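Local coordinates for protein transcriptional regulator, MarR family (Bacillus cereus, PDB 4XRF) that probably binds DNA through a winged helix-turn-helix domain and regulates transcription, at residues H118-L121 with Q122-E125; L127-L130 with F131-L134; L23-M26 with Q27-L31; I68-L71 with I72-E75. All coordinates share one frame; numbering follows the deposited sequence.

Contact 1 (H118-L121 with Q122-E125)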
# COMPACT_ATOMS: atom_id res chain seq x y z
N HIS A 118 5.62 -11.59 22.54
CA HIS A 118 4.44 -12.14 23.21
C HIS A 118 4.05 -13.50 22.63
O HIS A 118 3.12 -14.15 23.11
CB HIS A 118 3.27 -11.15 23.14
CG HIS A 118 3.40 -9.97 24.05
ND1 HIS A 118 2.96 -9.98 25.35
CD2 HIS A 118 3.94 -8.74 23.84
CE1 HIS A 118 3.21 -8.81 25.91
NE2 HIS A 118 3.80 -8.04 25.01
N LEU A 119 4.76 -13.92 21.58
CA LEU A 119 4.62 -15.28 21.08
C LEU A 119 5.77 -16.12 21.62
O LEU A 119 6.93 -15.70 21.55
CB LEU A 119 4.64 -15.34 19.55
CG LEU A 119 3.62 -14.57 18.70
CD1 LEU A 119 3.92 -14.80 17.23
CD2 LEU A 119 2.18 -14.97 19.02
N GLU A 120 5.44 -17.29 22.17
CA GLU A 120 6.42 -18.33 22.48
C GLU A 120 7.34 -18.60 21.30
O GLU A 120 6.92 -18.48 20.15
CB GLU A 120 5.71 -19.63 22.80
CG GLU A 120 5.60 -19.95 24.28
CD GLU A 120 4.55 -21.01 24.54
OE1 GLU A 120 4.18 -21.71 23.57
OE2 GLU A 120 4.09 -21.12 25.70
N LEU A 121 8.58 -18.99 21.59
CA LEU A 121 9.54 -19.45 20.58
C LEU A 121 8.92 -20.52 19.69
O LEU A 121 9.02 -20.43 18.46
CB LEU A 121 10.83 -19.95 21.24
CG LEU A 121 11.91 -20.57 20.34
CD1 LEU A 121 12.49 -19.58 19.35
CD2 LEU A 121 13.02 -21.15 21.19
N GLN A 122 8.25 -21.50 20.30
CA GLN A 122 7.54 -22.55 19.56
C GLN A 122 6.40 -22.02 18.66
O GLN A 122 6.17 -22.57 17.58
CB GLN A 122 7.07 -23.68 20.51
CG GLN A 122 6.34 -23.25 21.78
CD GLN A 122 7.22 -23.12 23.03
OE1 GLN A 122 8.29 -22.51 23.00
NE2 GLN A 122 6.74 -23.67 24.14
N GLU A 123 5.71 -20.97 19.08
CA GLU A 123 4.68 -20.34 18.24
C GLU A 123 5.28 -19.59 17.05
O GLU A 123 4.70 -19.58 15.98
CB GLU A 123 3.78 -19.39 19.06
CG GLU A 123 2.88 -20.10 20.06
CD GLU A 123 2.12 -19.15 20.96
OE1 GLU A 123 2.70 -18.13 21.43
OE2 GLU A 123 0.92 -19.42 21.21
N ARG A 124 6.43 -18.94 17.26
CA ARG A 124 7.18 -18.31 16.17
C ARG A 124 7.65 -19.33 15.14
O ARG A 124 7.57 -19.06 13.94
CB ARG A 124 8.36 -17.51 16.71
CG ARG A 124 7.96 -16.11 17.17
CD ARG A 124 9.11 -15.44 17.87
NE ARG A 124 9.12 -15.73 19.30
CZ ARG A 124 10.20 -15.69 20.06
NH1 ARG A 124 11.38 -15.39 19.55
NH2 ARG A 124 10.10 -15.97 21.35
N GLU A 125 8.12 -20.48 15.62
CA GLU A 125 8.52 -21.59 14.74
C GLU A 125 7.34 -22.08 13.88
O GLU A 125 7.50 -22.27 12.68
CB GLU A 125 9.17 -22.75 15.53
CG GLU A 125 10.49 -22.37 16.19
CD GLU A 125 11.10 -23.44 17.10
OE1 GLU A 125 10.36 -24.11 17.87
OE2 GLU A 125 12.35 -23.59 17.07
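The backbone bonds from R124 N to E120 O (3.0 Å) and from E125 N to L121 O (3.0 Å) close the first turn of helix 121-139, with E120 at the N-cap and L119 in the loop before it. E120 does not use its own side chain as the cap: its backbone N is taken by E123 OE1 at 3.0 Å, the carboxylate of the residue three places on reaching back to the N-cap amide. That is the return half of a capping box. The oxygen is met on its anti side. E123 CG stands anti to its own carbonyl carbon (chi1 -68°), and the extended chain beyond carries the carboxylate back across L119, where OE1 also lies 3.9 Å from L119 CB.

R124, bent at chi3, turns its guanidinium side-on to the carbonyl of L119, so that NE (3.1 Å) and NH2 (3.2 Å) both donate to L119 O. L121 CA lies over one face of that group, toward its rim. Further out, the amide of Q122 rests obliquely against the E120 carboxylate, with Q122 CG 3.2 Å from E120 OE1.

E123 OE1 also forms a salt bridge with K133 of the second subunit, and R124 NH1 bonds to T2 O of the second subunit. The same two side chains that fasten the helix start therefore reach the dimer partner, and the lysine probably offsets the proximity of the E120 and E123 carboxylates.

Contact 2 (L127-L130 with F131-L134). With ISQ (isoquinoline), chain E.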
# COMPACT_ATOMS: atom_id res chain seq x y z
N LEU A 127 4.55 -20.36 13.03
CA LEU A 127 4.21 -19.31 12.08
C LEU A 127 5.20 -19.32 10.92
O LEU A 127 4.82 -19.26 9.74
CB LEU A 127 4.20 -17.94 12.78
CG LEU A 127 3.63 -16.73 12.04
CD1 LEU A 127 2.16 -16.92 11.70
CD2 LEU A 127 3.82 -15.45 12.86
N LEU A 128 6.48 -19.41 11.26
CA LEU A 128 7.54 -19.42 10.26
C LEU A 128 7.36 -20.58 9.28
O LEU A 128 7.47 -20.39 8.07
CB LEU A 128 8.92 -19.45 10.91
CG LEU A 128 10.10 -19.68 9.97
CD1 LEU A 128 10.29 -18.47 9.06
CD2 LEU A 128 11.37 -20.00 10.73
N ARG A 129 7.06 -21.78 9.79
CA ARG A 129 6.90 -22.95 8.89
C ARG A 129 5.63 -22.82 8.03
O ARG A 129 5.63 -23.20 6.87
CB ARG A 129 6.92 -24.28 9.65
CG ARG A 129 7.89 -25.31 9.07
CD ARG A 129 7.49 -25.82 7.67
NE ARG A 129 8.51 -26.68 7.06
CZ ARG A 129 9.28 -26.33 6.02
NH1 ARG A 129 9.18 -25.13 5.47
NH2 ARG A 129 10.17 -27.19 5.54
N LEU A 130 4.56 -22.26 8.61
CA LEU A 130 3.34 -21.97 7.83
C LEU A 130 3.59 -20.93 6.71
O LEU A 130 3.07 -21.08 5.60
CB LEU A 130 2.19 -21.53 8.73
CG LEU A 130 1.69 -22.63 9.68
CD1 LEU A 130 0.89 -22.02 10.82
CD2 LEU A 130 0.89 -23.71 8.95
N PHE A 131 4.38 -19.91 7.02
CA PHE A 131 4.74 -18.89 6.04
C PHE A 131 5.65 -19.46 4.94
O PHE A 131 5.52 -19.10 3.78
CB PHE A 131 5.42 -17.69 6.71
CG PHE A 131 4.47 -16.71 7.34
CD1 PHE A 131 3.12 -17.00 7.47
CD2 PHE A 131 4.94 -15.50 7.83
CE1 PHE A 131 2.25 -16.10 8.07
CE2 PHE A 131 4.08 -14.60 8.43
CZ PHE A 131 2.73 -14.89 8.54
N GLU A 132 6.58 -20.32 5.33
CA GLU A 132 7.47 -20.96 4.37
C GLU A 132 6.64 -21.86 3.44
O GLU A 132 6.85 -21.89 2.23
CB GLU A 132 8.57 -21.77 5.08
CG GLU A 132 9.64 -20.90 5.73
CD GLU A 132 10.61 -21.68 6.62
OE1 GLU A 132 10.35 -22.86 6.92
OE2 GLU A 132 11.64 -21.09 7.02
N LYS A 133 5.66 -22.56 4.01
CA LYS A 133 4.78 -23.38 3.19
C LYS A 133 3.96 -22.50 2.24
O LYS A 133 3.90 -22.79 1.04
CB LYS A 133 3.87 -24.28 4.04
CG LYS A 133 3.38 -25.47 3.25
CD LYS A 133 2.39 -26.34 4.02
CE LYS A 133 2.11 -27.60 3.21
NZ LYS A 133 0.87 -28.28 3.69
N LEU A 134 3.35 -21.43 2.76
CA LEU A 134 2.59 -20.50 1.92
C LEU A 134 3.44 -19.90 0.80
O LEU A 134 2.99 -19.83 -0.34
CB LEU A 134 1.96 -19.38 2.74
CG LEU A 134 0.51 -19.56 3.22
CD1 LEU A 134 0.12 -18.33 4.02
CD2 LEU A 134 -0.44 -19.78 2.04
C1 ISQ E . -2.43 -12.49 4.03
N2 ISQ E . -3.37 -13.46 4.05
C3 ISQ E . -3.13 -14.70 4.54
C4 ISQ E . -1.88 -15.06 5.06
C4A ISQ E . -0.86 -14.10 5.08
C5 ISQ E . 0.40 -14.38 5.58
C6 ISQ E . 1.38 -13.38 5.57
C7 ISQ E . 1.11 -12.10 5.06
C8 ISQ E . -0.15 -11.78 4.54
C8A ISQ E . -1.15 -12.75 4.54
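F131, E132 and L130 lose the most surface here, and the F131 ring does so by lying alongside L127, one turn earlier on helix 121-139. Both side chains point the same way. L127 CG sits over one ring face, 4.2 Å from the centroid and 16° off the normal, a CH-pi contact offset toward the rim, while L127 CD1 comes to 3.7 Å from F131 CE1. With its CG anti to the carbonyl carbon (chi1 -81°), the phenyl group is carried out to the isoquinoline: F131 CE1 is 3.5 Å from ISQ C5 in an oblique approach. L134 CD1 adds a looser touch, 4.0 Å from ISQ C4. F131 and L134 belong to the isoquinoline pocket, whose other residues are Q8 and A11.

This is the long C-terminal helix of the MarR fold, which pairs with the N-terminal helix in building the dimer; accordingly, F131 packs on A11 and L128 on L10 of the second subunit.

E132 works on another flank of the helix. Its two carboxylate oxygens part company: OE1 makes a salt bridge to R129 NH1 at 2.9 Å, whereas OE2 lies against L128 CD1 at 3.6 Å. The guanidinium and carboxylate planes are turned 73° apart, so the bridge rests on one nitrogen and one oxygen. Y58 touches both partners. L130 contributes its backbone, its O receiving L134 N at 2.9 Å, and its side chain packs on E123 of the second subunit.

Contact 3 (L23-M26 with Q27-L31); sequences LEQM and QATGL
T29 turns its hydroxyl back onto the carbonyl of Q25, OG1 donating to Q25 O at 2.7 Å from above the carbonyl plane. The torsion responsible is chi1 of 65°, which sets OG1 between the backbone N and the carbonyl carbon and aims it at the preceding turn. The backbone amides of T29 and A28 also donate to Q25 O, both weakly, so this one oxygen collects three donors as the helix 4-29 runs out. One residue on, G30 N reaches M26 O at 2.9 Å, and G30 then leaves helical geometry with positive phi (73°). The N-terminal helix of the chain thus ends on a glycine of positive phi and a threonine hydroxyl bonded to the carbonyl four residues back.

L31 swings its carbonyl back over the helix end, where its oxygen takes a CA-H...O contact from M26 CA at 3.5 Å. A water joins the same oxygen to the Q25 side chain: it accepts from Q25 NE2 (2.8 Å) and donates to L31 O (3.1 Å). On another flank Q27 CG lies against L23 O at 3.1 Å, the amide extending beyond it.

In the second shell, Q25 OE1 accepts from N109 N, which holds the amide that carries the water, and R100 NH1 bonds to T29 O. Separately, L23 touches a bound lauric acid.

Beyond the helix end, L31 inserts its side chain between helix 95-106, through R100 and A104, and helix 33-45, through F36 and L39, while Q27 O meets Q74 and Q35 of the third subunit.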
# COMPACT_ATOMS: atom_id res chain seq x y z
N LEU A 23 7.23 0.25 6.97
CA LEU A 23 7.67 1.48 6.29
C LEU A 23 8.65 2.25 7.19
O LEU A 23 9.66 2.77 6.70
CB LEU A 23 6.49 2.36 5.86
CG LEU A 23 6.80 3.75 5.28
CD1 LEU A 23 7.70 3.68 4.04
CD2 LEU A 23 5.51 4.50 4.97
N GLU A 24 8.37 2.29 8.49
CA GLU A 24 9.31 2.89 9.45
C GLU A 24 10.66 2.17 9.37
O GLU A 24 11.71 2.80 9.33
CB GLU A 24 8.74 2.81 10.87
CG GLU A 24 9.51 3.64 11.91
CD GLU A 24 10.78 2.94 12.42
OE1 GLU A 24 10.94 1.72 12.21
OE2 GLU A 24 11.64 3.62 13.03
N GLN A 25 10.62 0.84 9.35
CA GLN A 25 11.84 0.06 9.33
C GLN A 25 12.65 0.30 8.05
O GLN A 25 13.87 0.45 8.11
CB GLN A 25 11.53 -1.42 9.55
CG GLN A 25 12.77 -2.29 9.70
CD GLN A 25 12.45 -3.60 10.39
OE1 GLN A 25 12.35 -3.67 11.62
NE2 GLN A 25 12.27 -4.64 9.59
N MET A 26 11.95 0.38 6.92
CA MET A 26 12.55 0.73 5.65
C MET A 26 13.20 2.13 5.67
O MET A 26 14.28 2.32 5.10
CB MET A 26 11.50 0.58 4.53
CG MET A 26 11.19 -0.88 4.18
SD MET A 26 9.88 -1.17 2.96
CE MET A 26 10.06 0.25 1.89
N GLN A 27 12.57 3.09 6.36
CA GLN A 27 13.08 4.44 6.54
C GLN A 27 14.29 4.44 7.46
O GLN A 27 15.22 5.22 7.25
CB GLN A 27 12.01 5.37 7.15
CG GLN A 27 10.84 5.60 6.21
CD GLN A 27 9.74 6.43 6.83
OE1 GLN A 27 9.38 6.26 8.00
NE2 GLN A 27 9.21 7.37 6.05
N ALA A 28 14.27 3.57 8.47
CA ALA A 28 15.32 3.58 9.48
C ALA A 28 16.57 2.78 9.06
O ALA A 28 17.65 3.02 9.59
CB ALA A 28 14.78 3.11 10.84
N THR A 29 16.41 1.85 8.12
CA THR A 29 17.49 0.92 7.79
C THR A 29 17.91 0.94 6.32
O THR A 29 18.99 0.47 6.00
CB THR A 29 17.13 -0.55 8.18
OG1 THR A 29 16.02 -0.99 7.38
CG2 THR A 29 16.76 -0.64 9.66
N GLY A 30 17.06 1.48 5.44
CA GLY A 30 17.28 1.45 3.99
C GLY A 30 17.07 0.09 3.32
O GLY A 30 17.53 -0.13 2.20
N LEU A 31 16.40 -0.82 4.03
CA LEU A 31 16.16 -2.18 3.55
C LEU A 31 14.70 -2.63 3.71
O LEU A 31 14.08 -2.32 4.69
CB LEU A 31 17.05 -3.18 4.32
CG LEU A 31 18.57 -2.88 4.30
CD1 LEU A 31 19.29 -3.59 5.45
CD2 LEU A 31 19.19 -3.22 2.94
O HOH W 1 13.46 -4.34 7.02

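Contact 4 (I68-L71 with I72-E75); sequences IDRL and IDQE
A Schellman motif ends helix 61-73, which by its place in the winged helix-turn-helix fold is probably the DNA-recognition helix. R70 and D73 carry the side-chain contact one turn before the close. The two run side by side in the same direction, and the arginine, bent at both chi2 and chi3, curls until its guanidinium edge meets the carboxylate. Both donors go to one oxygen: R70 NE lies 2.9 Å from D73 OD2 with an N-H...O angle of 160°, and R70 NH2 lies 3.2 Å from the same OD2. That oxygen lies in the guanidinium plane, and the carboxylate is turned only 24° from it, so the salt bridge is nearly flat. D69 CB lies over one guanidinium face, while the D69 carboxylate turns elsewhere, to R79.

On a different side I68 CG2 meets I72 CD1 at 3.8 Å, the two isoleucines facing strand 77-81, where both touch R79. I72 reaches back because its CG1 stands anti to the carbonyl carbon.

Q74 N still bonds to R70 O at 3.1 Å, and E75 N bonds to I72 O at 2.7 Å. Q74 OE1 bonds to R100, and NE2 to G30 O and to Q27 O of the third subunit. E75 takes positive phi (70°), the reversal that breaks the helix and sends the chain toward strand 77-81, the first long strand of the wing, as a Schellman C-cap does.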
# COMPACT_ATOMS: atom_id res chain seq x y z
N ILE A 68 18.89 -9.29 -5.57
CA ILE A 68 20.32 -9.07 -5.63
C ILE A 68 20.72 -7.87 -6.51
O ILE A 68 21.58 -7.08 -6.10
CB ILE A 68 21.06 -10.37 -6.04
CG1 ILE A 68 20.93 -11.39 -4.89
CG2 ILE A 68 22.51 -10.07 -6.39
CD1 ILE A 68 21.05 -12.82 -5.38
N ASP A 69 20.09 -7.72 -7.68
CA ASP A 69 20.29 -6.51 -8.48
C ASP A 69 20.07 -5.23 -7.64
O ASP A 69 20.81 -4.27 -7.78
CB ASP A 69 19.33 -6.46 -9.67
CG ASP A 69 19.66 -7.45 -10.75
OD1 ASP A 69 20.80 -7.99 -10.76
OD2 ASP A 69 18.77 -7.68 -11.60
N ARG A 70 19.04 -5.22 -6.79
CA ARG A 70 18.77 -4.02 -5.96
C ARG A 70 19.83 -3.80 -4.87
O ARG A 70 20.19 -2.66 -4.58
CB ARG A 70 17.35 -4.05 -5.36
CG ARG A 70 16.21 -4.18 -6.37
CD ARG A 70 16.00 -2.94 -7.21
NE ARG A 70 16.94 -2.79 -8.33
CZ ARG A 70 16.84 -3.41 -9.51
NH1 ARG A 70 15.83 -4.25 -9.76
NH2 ARG A 70 17.75 -3.21 -10.46
N LEU A 71 20.31 -4.89 -4.28
CA LEU A 71 21.37 -4.84 -3.26
C LEU A 71 22.71 -4.42 -3.87
O LEU A 71 23.53 -3.81 -3.18
CB LEU A 71 21.51 -6.20 -2.56
CG LEU A 71 20.91 -6.54 -1.18
CD1 LEU A 71 20.10 -5.44 -0.53
CD2 LEU A 71 20.17 -7.87 -1.19
N ILE A 72 22.91 -4.75 -5.15
CA ILE A 72 24.06 -4.27 -5.94
C ILE A 72 23.97 -2.76 -6.18
O ILE A 72 24.93 -2.04 -5.93
CB ILE A 72 24.23 -5.08 -7.27
CG1 ILE A 72 24.64 -6.52 -6.96
CG2 ILE A 72 25.24 -4.43 -8.23
CD1 ILE A 72 24.61 -7.44 -8.17
N ASP A 73 22.80 -2.26 -6.61
CA ASP A 73 22.55 -0.80 -6.69
C ASP A 73 22.93 -0.06 -5.38
O ASP A 73 23.56 1.00 -5.44
CB ASP A 73 21.09 -0.47 -7.02
CG ASP A 73 20.65 -0.98 -8.38
OD1 ASP A 73 21.49 -1.13 -9.30
OD2 ASP A 73 19.43 -1.27 -8.53
N GLN A 74 22.54 -0.62 -4.23
CA GLN A 74 22.91 -0.02 -2.93
C GLN A 74 24.36 -0.35 -2.54
O GLN A 74 24.84 0.13 -1.51
CB GLN A 74 21.97 -0.47 -1.79
CG GLN A 74 20.52 -0.03 -1.91
CD GLN A 74 19.83 0.01 -0.55
OE1 GLN A 74 20.34 0.62 0.40
NE2 GLN A 74 18.66 -0.61 -0.46
N GLU A 75 25.02 -1.20 -3.32
CA GLU A 75 26.44 -1.53 -3.14
C GLU A 75 26.67 -2.37 -1.88
O GLU A 75 27.73 -2.29 -1.24
CB GLU A 75 27.30 -0.26 -3.09
CG GLU A 75 27.67 0.30 -4.46
CD GLU A 75 28.11 1.75 -4.41
OE1 GLU A 75 28.43 2.26 -3.31
OE2 GLU A 75 28.13 2.40 -5.48

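Contacts 1 and 2 follow one another on helix 121-139, centres 13 Å apart, and both meet the second subunit: K133 of contact 2 pairs with E123 of the second subunit, the counterpart of the E123 in contact 1. Only contact 2 supplies residues to the isoquinoline pocket, although L119 of contact 1 lies about 7 Å from a bound isoquinoline. Contacts 3 and 4, centres 16 Å apart, are two helix C-termini that touch directly, Q74 NE2 lying 2.9 Å from G30 O, a probable hydrogen bond, and L31 CD2 packing 4.2 Å from L71 CD1. Both also meet the third subunit. Contact 4, on the probable recognition helix, is centred about 27 Å from contact 2.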